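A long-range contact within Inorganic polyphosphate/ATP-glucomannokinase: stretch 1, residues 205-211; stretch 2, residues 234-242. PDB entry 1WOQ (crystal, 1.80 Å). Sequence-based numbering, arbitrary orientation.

Stretch 1, residues 205-211: YFSHVEF
Stretch 2 (234-242) NLRLRTPIV

The carboxylate of Glu210, on a helix, receives the two backbone amides of Arg238 and Thr239 and the Thr239 hydroxyl, all in a loop segment. Glu210 OE1 lies 2.7 Å from Thr239 OG1, which donates the hydroxyl hydrogen bond, the shortest polar contact between the stretches. Glu210 OE1 also takes two weak backbone hydrogen bonds, from Thr239 N at 2.8 Å (N-H...O angle 129°) and from Arg238 N at 2.9 Å (126°). Arg238 N also reaches Glu210 OE2 at 3.3 Å; this bond is weak although nearly straight at 167°. Three donors converge on OE1, and both amide approaches to it are bent.

Glu210 gets there with an extended chain, chi1 168° (t) and chi2 171° (t), then turns its carboxylate with chi3 at -81°. Its CA-to-CB bond points toward the second stretch, as does that of Thr239, whose chi1 of -49° (m) places OG1 at the carboxylate. Arg238 contributes its amide rather than its guanidinium: CB starts sideways, 3.7 Å from Glu210 OE2, and the end of the side chain leads away (chi1 to chi4 -166°, 63°, 173°, -62°).

Stretch 1 is helical throughout, with phi/psi from -62/-55 at Tyr205 to -70/-37 at Phe211. The i-to-i+4 bonds include Glu210 N to Phe206 O at 2.8 Å and Val209 N to Tyr205 O at 3.0 Å. One helical turn therefore separates Phe206 from Glu210, and both direct CB toward the other stretch, while Tyr205, His208, Val209 and Phe211 remain out of reach. Stretch 2 runs largely extended through Leu235 (-74/151), Arg236 (-130/87) and Leu237 (-118/160), bends at Arg238 (-86/-15), and extends again through Thr239 (-101/132) and Pro240 (-65/144) into a strand at Ile241 (-137/126) and Val242 (-136/157). In register, Ser207 CA is 6.3 Å from Leu237 CA, and Glu210 CA is 7.0 Å from Thr239 CA, so the numbering rises in the same sense along both segments. Leu235, Leu237, Thr239 and Ile241 send CB toward the helix; Arg236 and Pro240 send theirs away. Arg236 NH1 instead bonds Leu235 O at 2.8 Å, within its own stretch.

Beyond the carboxylate the contact is mainly side-chain packing around Leu237 and Phe206. Leu237 (chi1 -54°, m; chi2 169°, t) spans the helical turn: its CD1 is 3.6 Å from Phe206 CB, its CD2 is 3.7 Å from Ser207 N and 4.0 Å from Ser207 CB, and its CB is 3.4 Å from Glu210 OE1. Ser207, at chi1 64° (p), sets its own CB sideways.

Phe206 (chi1 -74°, m; chi2 99°) is buried. Ile241, with chi1 -178° and chi2 164° (both t), lays CD1 over one ring face in a CH-pi contact, 13° off the ring normal; that CD1 is 3.7 Å from Phe206 CE2. Leu235 (chi1 -55°, m; chi2 -178°, t) approaches the ring obliquely, its CD1 4.3 Å from Phe206 CD1. Altogether the stretches bury 306 Å², both sides summed.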

ATOM      1  N   TYR A 205      12.573  -1.912  15.533  1.00 13.42           N
ATOM      2  CA  TYR A 205      11.708  -2.603  14.575  1.00 14.06           C
ATOM      3  C   TYR A 205      12.488  -3.247  13.434  1.00 14.68           C
ATOM      4  O   TYR A 205      12.365  -4.451  13.186  1.00 13.88           O
ATOM      5  CB  TYR A 205      10.672  -1.637  13.987  1.00 14.79           C
ATOM      6  CG  TYR A 205       9.708  -2.309  13.029  1.00 14.65           C
ATOM      7  CD1 TYR A 205       8.611  -3.029  13.504  1.00 14.65           C
ATOM      8  CD2 TYR A 205       9.919  -2.266  11.650  1.00 14.78           C
ATOM      9  CE1 TYR A 205       7.747  -3.696  12.626  1.00 14.46           C
ATOM     10  CE2 TYR A 205       9.066  -2.928  10.768  1.00 14.72           C
ATOM     11  CZ  TYR A 205       7.983  -3.642  11.263  1.00 14.12           C
ATOM     12  OH  TYR A 205       7.148  -4.317  10.394  1.00 13.28           O
ATOM     13  N   PHE A 206      13.294  -2.454  12.734  1.00 14.23           N
ATOM     14  CA  PHE A 206      14.052  -2.990  11.614  1.00 15.11           C
ATOM     15  C   PHE A 206      15.104  -4.019  12.003  1.00 16.09           C
ATOM     16  O   PHE A 206      15.320  -4.979  11.265  1.00 14.62           O
ATOM     17  CB  PHE A 206      14.684  -1.860  10.796  1.00 15.01           C
ATOM     18  CG  PHE A 206      13.693  -1.108   9.955  1.00 14.74           C
ATOM     19  CD1 PHE A 206      13.167   0.102  10.388  1.00 16.57           C
ATOM     20  CD2 PHE A 206      13.253  -1.636   8.743  1.00 15.07           C
ATOM     21  CE1 PHE A 206      12.214   0.779   9.626  1.00 15.54           C
ATOM     22  CE2 PHE A 206      12.302  -0.969   7.974  1.00 15.73           C
ATOM     23  CZ  PHE A 206      11.781   0.243   8.419  1.00 14.64           C
ATOM     24  N   SER A 207      15.752  -3.842  13.150  1.00 14.67           N
ATOM     25  CA  SER A 207      16.750  -4.824  13.563  1.00 15.44           C
ATOM     26  C   SER A 207      16.047  -6.137  13.915  1.00 14.78           C
ATOM     27  O   SER A 207      16.584  -7.219  13.685  1.00 14.20           O
ATOM     28  CB  SER A 207      17.578  -4.307  14.753  1.00 16.43           C
ATOM     29  OG  SER A 207      16.785  -4.118  15.903  1.00 19.47           O
ATOM     30  N   HIS A 208      14.839  -6.049  14.463  1.00 15.23           N
ATOM     31  CA  HIS A 208      14.095  -7.258  14.801  1.00 14.46           C
ATOM     32  C   HIS A 208      13.684  -7.983  13.522  1.00 14.29           C
ATOM     33  O   HIS A 208      13.878  -9.191  13.397  1.00 14.04           O
ATOM     34  CB  HIS A 208      12.841  -6.927  15.614  1.00 15.29           C
ATOM     35  CG  HIS A 208      12.025  -8.132  15.970  1.00 14.37           C
ATOM     36  ND1 HIS A 208      10.700  -8.269  15.615  1.00 18.37           N
ATOM     37  CD2 HIS A 208      12.352  -9.261  16.642  1.00 13.79           C
ATOM     38  CE1 HIS A 208      10.246  -9.430  16.055  1.00 15.91           C
ATOM     39  NE2 HIS A 208      11.229 -10.051  16.681  1.00 18.82           N
ATOM     40  N   VAL A 209      13.124  -7.242  12.571  1.00 12.44           N
ATOM     41  CA  VAL A 209      12.684  -7.831  11.308  1.00 13.38           C
ATOM     42  C   VAL A 209      13.889  -8.372  10.531  1.00 13.01           C
ATOM     43  O   VAL A 209      13.797  -9.377   9.827  1.00 13.13           O
ATOM     44  CB  VAL A 209      11.922  -6.788  10.457  1.00 12.94           C
ATOM     45  CG1 VAL A 209      11.558  -7.372   9.096  1.00 13.78           C
ATOM     46  CG2 VAL A 209      10.650  -6.357  11.196  1.00 13.31           C
ATOM     47  N   GLU A 210      15.021  -7.693  10.677  1.00 13.51           N
ATOM     48  CA  GLU A 210      16.259  -8.097  10.025  1.00 14.23           C
ATOM     49  C   GLU A 210      16.669  -9.470  10.554  1.00 14.23           C
ATOM     50  O   GLU A 210      17.116 -10.338   9.794  1.00 14.32           O
ATOM     51  CB  GLU A 210      17.333  -7.046  10.323  1.00 16.77           C
ATOM     52  CG  GLU A 210      18.743  -7.420   9.965  1.00 20.42           C
ATOM     53  CD  GLU A 210      19.672  -6.236  10.111  1.00 21.62           C
ATOM     54  OE1 GLU A 210      19.715  -5.403   9.182  1.00 24.64           O
ATOM     55  OE2 GLU A 210      20.337  -6.126  11.161  1.00 23.19           O
ATOM     56  N   PHE A 211      16.506  -9.674  11.858  1.00 13.73           N
ATOM     57  CA  PHE A 211      16.851 -10.961  12.455  1.00 13.76           C
ATOM     58  C   PHE A 211      15.856 -12.027  11.995  1.00 12.36           C
ATOM     59  O   PHE A 211      16.224 -13.177  11.757  1.00 12.54           O
ATOM     60  CB  PHE A 211      16.837 -10.870  13.985  1.00 14.58           C
ATOM     61  CG  PHE A 211      17.229 -12.153  14.671  1.00 17.87           C
ATOM     62  CD1 PHE A 211      16.299 -13.168  14.865  1.00 19.16           C
ATOM     63  CD2 PHE A 211      18.540 -12.359  15.086  1.00 17.65           C
ATOM     64  CE1 PHE A 211      16.669 -14.376  15.461  1.00 20.09           C
ATOM     65  CE2 PHE A 211      18.919 -13.563  15.684  1.00 20.47           C
ATOM     66  CZ  PHE A 211      17.980 -14.572  15.870  1.00 20.57           C
ATOM     67  N   ASN A 234      20.363   7.582  11.126  1.00 27.11           N
ATOM     68  CA  ASN A 234      20.648   7.210  12.514  1.00 26.68           C
ATOM     69  C   ASN A 234      20.648   5.706  12.762  1.00 25.84           C
ATOM     70  O   ASN A 234      21.165   5.239  13.779  1.00 25.35           O
ATOM     71  CB  ASN A 234      19.629   7.844  13.465  1.00 28.84           C
ATOM     72  CG  ASN A 234      19.702   9.352  13.480  1.00 32.47           C
ATOM     73  OD1 ASN A 234      20.785   9.932  13.562  1.00 33.17           O
ATOM     74  ND2 ASN A 234      18.543  10.000  13.419  1.00 35.32           N
ATOM     75  N   LEU A 235      20.062   4.945  11.847  1.00 24.22           N
ATOM     76  CA  LEU A 235      19.988   3.503  12.020  1.00 22.92           C
ATOM     77  C   LEU A 235      21.314   2.792  11.784  1.00 23.26           C
ATOM     78  O   LEU A 235      22.164   3.261  11.027  1.00 24.36           O
ATOM     79  CB  LEU A 235      18.913   2.919  11.095  1.00 20.43           C
ATOM     80  CG  LEU A 235      17.520   3.543  11.241  1.00 18.71           C
ATOM     81  CD1 LEU A 235      16.540   2.834  10.306  1.00 17.73           C
ATOM     82  CD2 LEU A 235      17.052   3.434  12.683  1.00 19.16           C
ATOM     83  N   ARG A 236      21.480   1.661  12.458  1.00 23.23           N
ATOM     84  CA  ARG A 236      22.680   0.846  12.335  1.00 24.68           C
ATOM     85  C   ARG A 236      22.216  -0.579  12.070  1.00 24.09           C
ATOM     86  O   ARG A 236      22.054  -1.378  12.993  1.00 23.19           O
ATOM     87  CB  ARG A 236      23.500   0.917  13.625  1.00 26.04           C
ATOM     88  CG  ARG A 236      24.096   2.296  13.897  1.00 31.07           C
ATOM     89  CD  ARG A 236      25.164   2.647  12.865  1.00 33.94           C
ATOM     90  NE  ARG A 236      25.730   3.980  13.069  1.00 37.70           N
ATOM     91  CZ  ARG A 236      25.123   5.116  12.738  1.00 38.95           C
ATOM     92  NH1 ARG A 236      23.921   5.097  12.180  1.00 40.09           N
ATOM     93  NH2 ARG A 236      25.720   6.278  12.965  1.00 40.01           N
ATOM     94  N   LEU A 237      21.995  -0.883  10.796  1.00 24.49           N
ATOM     95  CA  LEU A 237      21.517  -2.197  10.390  1.00 23.86           C
ATOM     96  C   LEU A 237      22.506  -2.910   9.483  1.00 25.68           C
ATOM     97  O   LEU A 237      23.368  -2.283   8.868  1.00 26.16           O
ATOM     98  CB  LEU A 237      20.188  -2.050   9.650  1.00 22.33           C
ATOM     99  CG  LEU A 237      19.080  -1.286  10.372  1.00 21.18           C
ATOM    100  CD1 LEU A 237      17.939  -1.005   9.404  1.00 20.29           C
ATOM    101  CD2 LEU A 237      18.602  -2.089  11.569  1.00 21.29           C
ATOM    102  N   ARG A 238      22.369  -4.226   9.399  1.00 25.81           N
ATOM    103  CA  ARG A 238      23.237  -5.020   8.544  1.00 26.55           C
ATOM    104  C   ARG A 238      22.628  -5.011   7.143  1.00 24.44           C
ATOM    105  O   ARG A 238      23.283  -5.352   6.164  1.00 25.79           O
ATOM    106  CB  ARG A 238      23.319  -6.459   9.064  1.00 30.90           C
ATOM    107  CG  ARG A 238      24.453  -7.279   8.465  1.00 38.39           C
ATOM    108  CD  ARG A 238      25.808  -6.678   8.823  1.00 43.41           C
ATOM    109  NE  ARG A 238      26.926  -7.526   8.418  1.00 46.80           N
ATOM    110  CZ  ARG A 238      27.146  -8.752   8.885  1.00 48.68           C
ATOM    111  NH1 ARG A 238      28.192  -9.446   8.459  1.00 49.74           N
ATOM    112  NH2 ARG A 238      26.320  -9.283   9.777  1.00 49.40           N
ATOM    113  N   THR A 239      21.368  -4.597   7.064  1.00 20.99           N
ATOM    114  CA  THR A 239      20.634  -4.559   5.800  1.00 19.11           C
ATOM    115  C   THR A 239      20.553  -3.156   5.214  1.00 18.00           C
ATOM    116  O   THR A 239      20.230  -2.203   5.917  1.00 17.91           O
ATOM    117  CB  THR A 239      19.180  -5.043   5.996  1.00 17.52           C
ATOM    118  OG1 THR A 239      19.180  -6.282   6.710  1.00 21.09           O
ATOM    119  CG2 THR A 239      18.486  -5.226   4.650  1.00 17.63           C
ATOM    120  N   PRO A 240      20.850  -3.009   3.914  1.00 18.57           N
ATOM    121  CA  PRO A 240      20.757  -1.666   3.343  1.00 17.48           C
ATOM    122  C   PRO A 240      19.292  -1.247   3.407  1.00 17.04           C
ATOM    123  O   PRO A 240      18.391  -2.077   3.255  1.00 14.28           O
ATOM    124  CB  PRO A 240      21.265  -1.856   1.913  1.00 20.57           C
ATOM    125  CG  PRO A 240      20.955  -3.294   1.619  1.00 22.23           C
ATOM    126  CD  PRO A 240      21.309  -3.985   2.911  1.00 20.36           C
ATOM    127  N   ILE A 241      19.051   0.034   3.651  1.00 16.06           N
ATOM    128  CA  ILE A 241      17.684   0.520   3.755  1.00 16.26           C
ATOM    129  C   ILE A 241      17.553   1.839   3.011  1.00 16.47           C
ATOM    130  O   ILE A 241      18.323   2.776   3.236  1.00 18.81           O
ATOM    131  CB  ILE A 241      17.274   0.659   5.250  1.00 13.13           C
ATOM    132  CG1 ILE A 241      15.824   1.134   5.359  1.00 14.03           C
ATOM    133  CG2 ILE A 241      18.235   1.601   5.980  1.00 16.59           C
ATOM    134  CD1 ILE A 241      15.222   0.939   6.747  1.00 16.33           C
ATOM    135  N   VAL A 242      16.587   1.894   2.104  1.00 15.95           N
ATOM    136  CA  VAL A 242      16.369   3.082   1.295  1.00 17.45           C
ATOM    137  C   VAL A 242      14.893   3.440   1.192  1.00 17.94           C
ATOM    138  O   VAL A 242      14.013   2.593   1.370  1.00 17.01           O
ATOM    139  CB  VAL A 242      16.912   2.877  -0.141  1.00 16.26           C
ATOM    140  CG1 VAL A 242      18.361   2.413  -0.095  1.00 17.08           C
ATOM    141  CG2 VAL A 242      16.053   1.854  -0.880  1.00 18.43           C
TER